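PDB 1Z05: transcriptional regulator, ROK family from Vibrio cholerae O1 biovar eltor, which probably binds DNA as a zinc-containing transcriptional regulator, probably of carbohydrate metabolism. Local coordinates for residues L223-F228 with A410-Q415; V234-V238 with G249-G254; G229-D233 with E359-I363. All coordinates share one frame; numbering follows the deposited sequence.

All three contacts gather where helix 217-228 feeds into the sheet containing strands 246-252, 237-242, 360-364 and 395-398. Contact 1 packs that helix against helix 407-418. Contact 3 holds the loop that leaves it, and contact 2 pairs the hairpin strands that follow, at the end away from their turn. Contacts 2 and 3, centred about 8 Å apart, share the sheet: V238 O lies 2.8 Å from L362 N, probably hydrogen-bonded. Contact 1 is centred about 12 Å from contact 2 and about 13 Å from contact 3. K226 NZ probably bonds V234 O at 2.8 Å, and E225 OE1 probably bonds H230 N at 3.0 Å. The zinc site of H269, C279, C281 and C286 lies away from all three.

Contact 1: L223-F228 with A410-Q415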
# COMPACT_ATOMS: atom_id res chain seq x y z
N LEU A 223 2.38 -13.14 2.76
CA LEU A 223 2.02 -13.72 1.45
C LEU A 223 1.73 -15.21 1.49
O LEU A 223 0.78 -15.67 0.85
CB LEU A 223 3.10 -13.41 0.40
CG LEU A 223 2.82 -13.80 -1.07
CD1 LEU A 223 1.61 -13.05 -1.63
CD2 LEU A 223 4.04 -13.57 -1.95
N ALA A 224 2.54 -15.98 2.24
CA ALA A 224 2.27 -17.40 2.45
C ALA A 224 0.94 -17.64 3.15
O ALA A 224 0.25 -18.61 2.85
CB ALA A 224 3.41 -18.08 3.23
N GLU A 225 0.58 -16.78 4.09
CA GLU A 225 -0.71 -16.91 4.74
C GLU A 225 -1.86 -16.65 3.75
O GLU A 225 -2.88 -17.33 3.79
CB GLU A 225 -0.79 -16.01 5.98
CG GLU A 225 0.18 -16.39 7.13
CD GLU A 225 -0.08 -17.77 7.76
OE1 GLU A 225 -1.24 -18.26 7.80
OE2 GLU A 225 0.90 -18.37 8.25
N LYS A 226 -1.68 -15.67 2.87
CA LYS A 226 -2.65 -15.38 1.81
C LYS A 226 -2.76 -16.47 0.72
O LYS A 226 -3.85 -16.78 0.23
CB LYS A 226 -2.32 -14.01 1.18
CG LYS A 226 -3.11 -13.62 -0.08
CD LYS A 226 -4.62 -13.57 0.18
CE LYS A 226 -5.40 -13.38 -1.12
NZ LYS A 226 -6.83 -13.76 -0.93
N LEU A 227 -1.63 -17.07 0.34
CA LEU A 227 -1.62 -18.11 -0.70
C LEU A 227 -1.84 -19.54 -0.21
O LEU A 227 -2.41 -20.37 -0.93
CB LEU A 227 -0.33 -18.03 -1.53
CG LEU A 227 -0.06 -16.70 -2.23
CD1 LEU A 227 1.27 -16.74 -3.01
CD2 LEU A 227 -1.22 -16.30 -3.16
N PHE A 228 -1.38 -19.84 1.01
CA PHE A 228 -1.32 -21.22 1.50
C PHE A 228 -1.91 -21.37 2.89
O PHE A 228 -2.10 -22.49 3.37
CB PHE A 228 0.15 -21.70 1.59
CG PHE A 228 0.88 -21.75 0.29
CD1 PHE A 228 0.56 -22.70 -0.67
CD2 PHE A 228 1.94 -20.89 0.05
CE1 PHE A 228 1.26 -22.76 -1.88
CE2 PHE A 228 2.64 -20.94 -1.14
CZ PHE A 228 2.30 -21.88 -2.11
N ALA A 410 8.29 -20.19 -0.65
CA ALA A 410 7.34 -20.88 -1.53
C ALA A 410 6.28 -19.93 -2.09
O ALA A 410 5.93 -20.01 -3.26
CB ALA A 410 6.69 -22.07 -0.79
N ALA A 411 5.80 -19.02 -1.24
CA ALA A 411 4.83 -18.00 -1.62
C ALA A 411 5.36 -17.05 -2.69
O ALA A 411 4.63 -16.67 -3.61
CB ALA A 411 4.39 -17.21 -0.40
N LEU A 412 6.63 -16.66 -2.58
CA LEU A 412 7.28 -15.80 -3.57
C LEU A 412 7.28 -16.47 -4.95
O LEU A 412 7.07 -15.81 -5.96
CB LEU A 412 8.74 -15.51 -3.17
CG LEU A 412 9.02 -14.70 -1.90
CD1 LEU A 412 10.52 -14.51 -1.74
CD2 LEU A 412 8.31 -13.35 -1.95
N ILE A 413 7.55 -17.77 -4.96
CA ILE A 413 7.60 -18.57 -6.20
C ILE A 413 6.20 -18.72 -6.79
O ILE A 413 5.99 -18.50 -7.98
CB ILE A 413 8.26 -19.96 -5.96
CG1 ILE A 413 9.73 -19.82 -5.51
CG2 ILE A 413 8.16 -20.88 -7.20
CD1 ILE A 413 10.55 -18.83 -6.32
N LYS A 414 5.23 -19.08 -5.95
CA LYS A 414 3.85 -19.18 -6.43
C LYS A 414 3.39 -17.84 -7.05
O LYS A 414 2.83 -17.85 -8.15
CB LYS A 414 2.90 -19.69 -5.34
CG LYS A 414 1.43 -19.59 -5.70
CD LYS A 414 0.67 -20.86 -5.40
CE LYS A 414 0.63 -21.76 -6.63
NZ LYS A 414 0.25 -23.17 -6.32
N GLN A 415 3.64 -16.73 -6.37
CA GLN A 415 3.22 -15.42 -6.88
C GLN A 415 3.97 -15.01 -8.16
O GLN A 415 3.40 -14.33 -9.01
CB GLN A 415 3.31 -14.33 -5.80
CG GLN A 415 2.58 -13.02 -6.14
CD GLN A 415 1.11 -13.21 -6.53
OE1 GLN A 415 0.68 -12.78 -7.60
NE2 GLN A 415 0.34 -13.86 -5.66
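The carbonyl oxygen of A411 is where three groups converge. Q415 N, one turn on in the same helix, donates to A411 O at 2.9 Å, while two leucine methyls of helix 217-228 come up against it: L227 CD1 is 3.4 Å from A411 O and L223 CD2 is 3.6 Å from it. No hydrogen bond passes between the segments; what joins them is a knob-into-hole fit, with the axes 8.9 Å apart and crossing at 60°.

The knob is the methyl of A411, seated among L223, A224, L227 and F228. Its CB stands 3.5 Å from A224 N, so the alanine methyl rests directly on the opposite backbone. L223 has CG anti to its own nitrogen (chi1 -173°), which carries CD2 past the knob to the A411 carbonyl. F228 closes the other end of the hole edge-on: its CE2 reaches A411 CA at 3.7 Å, with A410 C also near the ring plane, and L227 CB sits over the rim of one ring face. K414 bends at chi2 and chi3, laying CG against L227 CD1 (3.9 Å) and CD near F228 CZ (3.8 Å), before its NZ makes a salt bridge to D49 of helix 35-51.

Behind helix 407-418, L412 and I413 pack on strands 168-176 and 212-216 of one sheet, whereas helix 217-228 runs on into strand 237-242 of the other. Such a helix pair is consistent with the interdomain region of the actin-like ATPase (ASKHA) fold, where it probably forms part of the hinge. With mostly methyl and aliphatic contacts between the segments, and the A411 carbonyl already bonded within its helix, their packing rests on close shape fit and sets no directional bonds across the interface.

Contact 2: V234-V238 with G249-G254; sequences VDNSV and GIVLDG
V251 and N236 meet at the open end of the beta hairpin formed by strands 237-242 and 246-252, in the second sheet of this ROK fold. V251 O accepts S237 N at 3.0 Å and also takes a CA-H...O contact from N236 CA at 3.2 Å. In return V251 N gives S237 O a bond of 2.8 Å with an angle of 162° at the hydrogen, making S237 and V251 an antiparallel hydrogen-bonded pair. V238 and I250 follow as a non-hydrogen-bonded pair, with their side chains on the other face.

Beyond the paired strands, D235 takes over. D235 O accepts G254 N at 2.8 Å, in the carbonyl plane and on a lone pair. V251 CG1, anti to its own nitrogen (chi1 179°), lies 3.7 Å from D235 O. Because G254 has no side chain, D235 OD1 can settle 3.5 Å from G254 CA. N236 turns its side chain to L252 and D253, and at the dimer interface it packs on R260 of the second subunit.

On the face shared with V251, the hydroxyl of S237 is linked through one water, 3.0 Å from S237 OG, to G249 O.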
# COMPACT_ATOMS: atom_id res chain seq x y z
N VAL A 234 -9.60 -13.73 2.32
CA VAL A 234 -9.72 -12.26 2.20
C VAL A 234 -8.59 -11.64 1.38
O VAL A 234 -7.49 -12.19 1.32
CB VAL A 234 -9.78 -11.55 3.59
CG1 VAL A 234 -11.00 -12.02 4.42
CG2 VAL A 234 -8.50 -11.74 4.38
N ASP A 235 -8.86 -10.50 0.76
CA ASP A 235 -7.83 -9.78 -0.00
C ASP A 235 -7.17 -8.65 0.79
O ASP A 235 -6.25 -8.00 0.30
CB ASP A 235 -8.40 -9.27 -1.33
CG ASP A 235 -8.47 -10.35 -2.40
OD1 ASP A 235 -7.44 -11.01 -2.69
OD2 ASP A 235 -9.57 -10.55 -2.96
N ASN A 236 -7.67 -8.42 2.00
CA ASN A 236 -7.17 -7.37 2.89
C ASN A 236 -6.99 -7.92 4.30
O ASN A 236 -7.95 -8.17 5.00
CB ASN A 236 -8.13 -6.17 2.91
CG ASN A 236 -8.32 -5.56 1.54
OD1 ASN A 236 -9.39 -5.67 0.94
ND2 ASN A 236 -7.27 -4.94 1.03
N SER A 237 -5.74 -8.14 4.69
CA SER A 237 -5.44 -8.73 5.98
C SER A 237 -4.13 -8.19 6.55
O SER A 237 -3.32 -7.57 5.82
CB SER A 237 -5.35 -10.26 5.86
OG SER A 237 -4.28 -10.63 5.00
N VAL A 238 -3.91 -8.45 7.83
CA VAL A 238 -2.67 -8.08 8.48
C VAL A 238 -2.17 -9.28 9.28
O VAL A 238 -2.93 -9.88 10.04
CB VAL A 238 -2.84 -6.85 9.40
CG1 VAL A 238 -1.49 -6.45 10.02
CG2 VAL A 238 -3.40 -5.66 8.62
N GLY A 249 2.77 -7.60 8.48
CA GLY A 249 2.81 -7.87 7.06
C GLY A 249 1.42 -7.56 6.56
O GLY A 249 0.46 -8.24 6.92
N ILE A 250 1.31 -6.52 5.75
CA ILE A 250 0.01 -5.98 5.35
C ILE A 250 -0.31 -6.42 3.93
O ILE A 250 0.45 -6.14 2.98
CB ILE A 250 0.01 -4.43 5.47
CG1 ILE A 250 0.25 -4.03 6.94
CG2 ILE A 250 -1.31 -3.84 4.96
CD1 ILE A 250 1.00 -2.72 7.10
N VAL A 251 -1.44 -7.11 3.79
CA VAL A 251 -1.95 -7.49 2.48
C VAL A 251 -3.09 -6.54 2.11
O VAL A 251 -4.09 -6.43 2.83
CB VAL A 251 -2.37 -9.00 2.41
CG1 VAL A 251 -2.92 -9.37 1.03
CG2 VAL A 251 -1.20 -9.89 2.76
N LEU A 252 -2.92 -5.85 0.99
CA LEU A 252 -3.93 -4.94 0.46
C LEU A 252 -4.22 -5.32 -0.99
O LEU A 252 -3.30 -5.42 -1.81
CB LEU A 252 -3.46 -3.49 0.57
CG LEU A 252 -4.36 -2.33 0.13
CD1 LEU A 252 -5.52 -2.10 1.10
CD2 LEU A 252 -3.54 -1.07 -0.01
N ASP A 253 -5.50 -5.56 -1.29
CA ASP A 253 -5.96 -6.00 -2.63
C ASP A 253 -5.23 -7.25 -3.13
O ASP A 253 -4.90 -7.36 -4.31
CB ASP A 253 -5.86 -4.87 -3.66
CG ASP A 253 -6.54 -3.59 -3.20
OD1 ASP A 253 -7.64 -3.66 -2.60
OD2 ASP A 253 -5.97 -2.50 -3.44
N GLY A 254 -4.96 -8.19 -2.22
CA GLY A 254 -4.35 -9.46 -2.60
C GLY A 254 -2.84 -9.47 -2.71
O GLY A 254 -2.25 -10.51 -2.98
O HOH W 1 -1.54 -10.37 6.11

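Contact 3: G229-D233 with E359-I363; sequences GHSQD and EKILI
K360, next to E359, sends its extended side chain into the loop after helix 217-228, where NZ finds two acceptors on different residues. One is the backbone carbonyl of H230, with K360 NZ to H230 O at 2.7 Å and the donor tilted 31° from the carbonyl plane. The other is the carboxylate of D233: K360 NZ meets D233 OD1 at 3.0 Å on its syn side, 27° out of the plane, as a salt bridge, with a weak second bond to OD2. D233 has an alternate conformer, so the charged leg is less certain than the carbonyl one.

This loop joins helix 217-228 to strand 237-242 and folds over strand 360-364, the parallel neighbour of 237-242. One bond stays within it: Q232 NE2 donates to G229 O at 3.0 Å, nearly straight at 166° and in the carbonyl plane. Others reach out. H230 ND1 bonds the backbone oxygen of E398 on strand 395-398, and S231 pairs through its backbone with E225 of helix 217-228.

Two residues on from the lysine, L362 supplies the apolar part of the contact. With CG beside its backbone nitrogen, it sets CD1 3.9 Å from S231 CB and lays CD2 against H230 O at 3.6 Å, at about a right angle to the lysine bond.

A neutral carbonyl and a carboxylate thus share one ammonium group. The aspartate probably helps keep K360 charged, and the loop is tied to an inner strand of the sheet, 360-364, by a bond that does not depend on the carboxylate, modelled in two conformers, alone.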
# COMPACT_ATOMS: atom_id res chain seq x y z
N GLY A 229 -2.16 -20.25 3.57
CA GLY A 229 -2.41 -20.29 5.01
C GLY A 229 -3.77 -19.80 5.44
O GLY A 229 -4.79 -20.15 4.83
N HIS A 230 -3.79 -18.99 6.48
CA HIS A 230 -5.06 -18.67 7.14
C HIS A 230 -5.67 -17.33 6.77
O HIS A 230 -6.54 -16.82 7.47
CB HIS A 230 -4.96 -18.86 8.65
CG HIS A 230 -4.99 -20.29 9.08
ND1 HIS A 230 -4.65 -20.69 10.35
CD2 HIS A 230 -5.31 -21.41 8.40
CE1 HIS A 230 -4.78 -22.00 10.44
NE2 HIS A 230 -5.17 -22.47 9.27
N SER A 231 -5.21 -16.75 5.66
CA SER A 231 -5.84 -15.55 5.14
C SER A 231 -6.18 -15.70 3.65
O SER A 231 -6.32 -14.71 2.94
CB SER A 231 -4.98 -14.30 5.41
OG SER A 231 -3.80 -14.29 4.63
N GLN A 232 -6.35 -16.94 3.21
CA GLN A 232 -6.75 -17.22 1.82
C GLN A 232 -8.11 -16.64 1.43
O GLN A 232 -8.35 -16.36 0.25
CB GLN A 232 -6.80 -18.72 1.55
CG GLN A 232 -5.47 -19.43 1.61
CD GLN A 232 -5.62 -20.92 1.35
OE1 GLN A 232 -5.87 -21.33 0.22
NE2 GLN A 232 -5.46 -21.72 2.39
N ASP A 233 -8.97 -16.46 2.43
CA ASP A 233 -10.38 -16.06 2.27
C ASP A 233 -10.65 -14.55 2.16
O ASP A 233 -11.80 -14.14 1.97
CB ASP A 233 -11.23 -16.65 3.40
CG ASP A 233 -10.81 -16.16 4.79
OD1 ASP A 233 -9.62 -15.81 5.00
OD2 ASP A 233 -11.68 -16.13 5.69
N GLU A 359 -9.73 -6.88 6.72
CA GLU A 359 -10.84 -7.81 6.90
C GLU A 359 -10.46 -8.97 7.82
O GLU A 359 -11.32 -9.76 8.21
CB GLU A 359 -11.32 -8.37 5.56
CG GLU A 359 -11.73 -7.32 4.54
CD GLU A 359 -11.94 -7.91 3.16
OE1 GLU A 359 -11.03 -7.80 2.31
OE2 GLU A 359 -13.02 -8.50 2.94
N LYS A 360 -9.18 -9.07 8.17
CA LYS A 360 -8.72 -10.17 9.03
C LYS A 360 -7.38 -9.87 9.67
O LYS A 360 -6.50 -9.27 9.05
CB LYS A 360 -8.64 -11.47 8.22
CG LYS A 360 -8.82 -12.73 9.04
CD LYS A 360 -8.97 -13.92 8.11
CE LYS A 360 -9.18 -15.19 8.88
NZ LYS A 360 -9.19 -16.35 7.95
N ILE A 361 -7.22 -10.31 10.92
CA ILE A 361 -5.97 -10.17 11.66
C ILE A 361 -5.43 -11.55 12.00
O ILE A 361 -6.13 -12.36 12.60
CB ILE A 361 -6.14 -9.37 12.99
CG1 ILE A 361 -6.82 -8.01 12.75
CG2 ILE A 361 -4.78 -9.21 13.71
CD1 ILE A 361 -6.09 -7.09 11.80
N LEU A 362 -4.18 -11.82 11.61
CA LEU A 362 -3.51 -13.05 12.02
C LEU A 362 -2.37 -12.74 12.97
O LEU A 362 -1.66 -11.75 12.80
CB LEU A 362 -2.95 -13.83 10.82
CG LEU A 362 -3.76 -14.12 9.56
CD1 LEU A 362 -3.05 -15.17 8.72
CD2 LEU A 362 -5.15 -14.59 9.87
N ILE A 363 -2.20 -13.62 13.95
CA ILE A 363 -1.13 -13.53 14.93
C ILE A 363 -0.16 -14.69 14.72
O ILE A 363 -0.56 -15.85 14.65
CB ILE A 363 -1.71 -13.54 16.38
CG1 ILE A 363 -2.78 -12.43 16.55
CG2 ILE A 363 -0.61 -13.42 17.42
CD1 ILE A 363 -2.22 -10.99 16.50